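Local atomic coordinates of putative XRE-family transcriptional regulator (Rhodococcus sp., PDB entry 2OFY), a protein that probably binds DNA through a helix-turn-helix domain of the XRE family and is a putative transcriptional regulator. Residues V31-D36 with A64-L69. Residues are numbered along the deposited sequence; the frame is centred on the assembly and turned at random.
Sequences VTVAFD and ARVLDL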
loop_
_atom_site.group_PDB
_atom_site.type_symbol
_atom_site.label_atom_id
_atom_site.label_comp_id
_atom_site.label_asym_id
_atom_site.label_seq_id
_atom_site.Cartn_x
_atom_site.Cartn_y
_atom_site.Cartn_z
ATOM N N VAL A 31 3.107 21.166 4.421
ATOM C CA VAL A 31 1.788 21.402 5.016
ATOM C C VAL A 31 0.744 21.212 3.938
ATOM O O VAL A 31 -0.290 20.597 4.165
ATOM C CB VAL A 31 1.656 22.838 5.557
ATOM C CG1 VAL A 31 0.207 23.081 6.013
ATOM C CG2 VAL A 31 2.646 23.039 6.702
ATOM N N THR A 32 1.002 21.758 2.762
ATOM C CA THR A 32 0.015 21.639 1.718
ATOM C C THR A 32 -0.211 20.166 1.315
ATOM O O THR A 32 -1.350 19.698 1.202
ATOM C CB THR A 32 0.416 22.467 0.541
ATOM O OG1 THR A 32 0.539 23.842 0.988
ATOM C CG2 THR A 32 -0.612 22.344 -0.521
ATOM N N VAL A 33 0.887 19.471 1.096
ATOM C CA VAL A 33 0.824 18.011 0.803
ATOM C C VAL A 33 0.011 17.270 1.904
ATOM O O VAL A 33 -0.933 16.554 1.594
ATOM C CB VAL A 33 2.202 17.391 0.548
ATOM C CG1 VAL A 33 1.981 15.847 0.284
ATOM C CG2 VAL A 33 2.865 18.048 -0.673
ATOM N N ALA A 34 0.383 17.459 3.182
ATOM C CA ALA A 34 -0.270 16.786 4.322
ATOM C C ALA A 34 -1.760 17.133 4.357
ATOM O O ALA A 34 -2.626 16.239 4.454
ATOM C CB ALA A 34 0.398 17.220 5.621
ATOM N N PHE A 35 -2.084 18.433 4.196
ATOM C CA PHE A 35 -3.491 18.874 4.185
ATOM C C PHE A 35 -4.306 18.221 3.064
ATOM O O PHE A 35 -5.409 17.731 3.325
ATOM C CB PHE A 35 -3.645 20.403 4.124
ATOM C CG PHE A 35 -5.097 20.875 3.997
ATOM C CD1 PHE A 35 -5.994 20.830 5.087
ATOM C CD2 PHE A 35 -5.582 21.346 2.779
ATOM C CE1 PHE A 35 -7.317 21.245 4.938
ATOM C CE2 PHE A 35 -6.912 21.762 2.631
ATOM C CZ PHE A 35 -7.784 21.722 3.715
ATOM N N ASP A 36 -3.783 18.235 1.833
ATOM C CA ASP A 36 -4.498 17.707 0.674
ATOM C C ASP A 36 -4.642 16.178 0.745
ATOM O O ASP A 36 -5.624 15.644 0.237
ATOM C CB ASP A 36 -3.783 18.091 -0.663
ATOM C CG ASP A 36 -3.894 19.582 -1.010
ATOM O OD1 ASP A 36 -4.628 20.356 -0.329
ATOM O OD2 ASP A 36 -3.233 20.023 -2.011
ATOM N N ALA A 64 0.489 9.965 -2.851
ATOM C CA ALA A 64 0.833 9.814 -4.291
ATOM C C ALA A 64 -0.133 10.561 -5.176
ATOM O O ALA A 64 0.275 11.264 -6.129
ATOM C CB ALA A 64 0.927 8.274 -4.700
ATOM N N ARG A 65 -1.428 10.454 -4.890
ATOM C CA ARG A 65 -2.411 11.202 -5.720
ATOM C C ARG A 65 -2.166 12.726 -5.662
ATOM O O ARG A 65 -2.192 13.385 -6.674
ATOM C CB ARG A 65 -3.839 10.830 -5.412
ATOM C CG ARG A 65 -4.254 10.859 -4.001
ATOM C CD ARG A 65 -4.978 12.130 -3.610
ATOM N NE ARG A 65 -5.480 12.056 -2.245
ATOM C CZ ARG A 65 -6.221 12.995 -1.683
ATOM N NH1 ARG A 65 -6.546 14.074 -2.409
ATOM N NH2 ARG A 65 -6.669 12.837 -0.423
ATOM N N VAL A 66 -1.905 13.271 -4.475
ATOM C CA VAL A 66 -1.643 14.709 -4.304
ATOM C C VAL A 66 -0.422 15.101 -5.149
ATOM O O VAL A 66 -0.399 16.207 -5.753
ATOM C CB VAL A 66 -1.451 15.091 -2.812
ATOM C CG1 VAL A 66 -0.929 16.550 -2.642
ATOM C CG2 VAL A 66 -2.794 14.870 -1.978
ATOM N N LEU A 67 0.571 14.201 -5.208
ATOM C CA LEU A 67 1.831 14.453 -5.924
ATOM C C LEU A 67 1.789 14.078 -7.397
ATOM O O LEU A 67 2.825 14.187 -8.089
ATOM C CB LEU A 67 3.002 13.737 -5.229
ATOM C CG LEU A 67 3.176 14.093 -3.757
ATOM C CD1 LEU A 67 4.266 13.159 -3.220
ATOM C CD2 LEU A 67 3.621 15.591 -3.631
ATOM N N ASP A 68 0.602 13.673 -7.890
ATOM C CA ASP A 68 0.441 13.172 -9.258
ATOM C C ASP A 68 1.464 12.127 -9.602
ATOM O O ASP A 68 2.082 12.144 -10.689
ATOM C CB ASP A 68 0.517 14.283 -10.277
ATOM C CG ASP A 68 -0.779 14.464 -10.975
ATOM O OD1 ASP A 68 -0.884 13.974 -12.127
ATOM O OD2 ASP A 68 -1.698 15.056 -10.352
ATOM N N LEU A 69 1.601 11.204 -8.674
ATOM C CA LEU A 69 2.623 10.182 -8.781
ATOM C C LEU A 69 1.888 8.838 -8.933
ATOM O O LEU A 69 0.909 8.601 -8.237
ATOM C CB LEU A 69 3.460 10.301 -7.512
ATOM C CG LEU A 69 4.615 9.392 -7.246
ATOM C CD1 LEU A 69 5.725 9.646 -8.278
ATOM C CD2 LEU A 69 5.134 9.556 -5.764
HETATM O O HOH W 1 -7.260 16.765 -1.573
#
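V66 reaches from the last turn of helix 57-66 to V33 and D36 on helix 30-37. Both helices belong to the helix-turn-helix domain of this XRE-family protein. As in related XRE-family domains, helix 30-37 is probably the first helix of the helix-turn-helix pair and helix 41-48 the second. V66 points its CB at helix 30-37, and its two methyls touch partly different atoms. CG1 is anti to the backbone N (chi1 170°) and meets the V33 backbone at CA, 4.1 Å away. It also lies 3.8 Å from CB of D36. CG2 presses on the backbone of D36, 3.5 Å from its C atom, and touches CB of the same residue. The V33 and V66 side chains cross obliquely. L67 meets V33 at about a right angle, with L67 CD2 3.9 Å from V33 CG2. V33 is buried and also touches R25 of helix 8-25 and L44 of helix 41-48, while L67 rests on A24. The contact joins the C-terminal end of helix 57-66 to helix 30-37, beside helix 8-25. Beyond L67, D68 takes a positive phi of 49° and closes a Schellman motif. An alanine in place of V66 lacks both methyls, which would probably open a gap beside D36 and V33 and leave the R65 guanidinium without its apolar neighbour on that face. That neighbour, CG2, sits 3.6 Å above the guanidinium plane, offset toward its rim. The R65 chain is bent at chi2 (98°), which sets CD; its guanidinium lies near O of D36. Its NH2 is 3.1 Å from O of D36, but the angle is poor for a hydrogen bond. A water makes the link instead, donating to D36 O at 2.7 Å and accepting from NH1 of R65 at 2.9 Å.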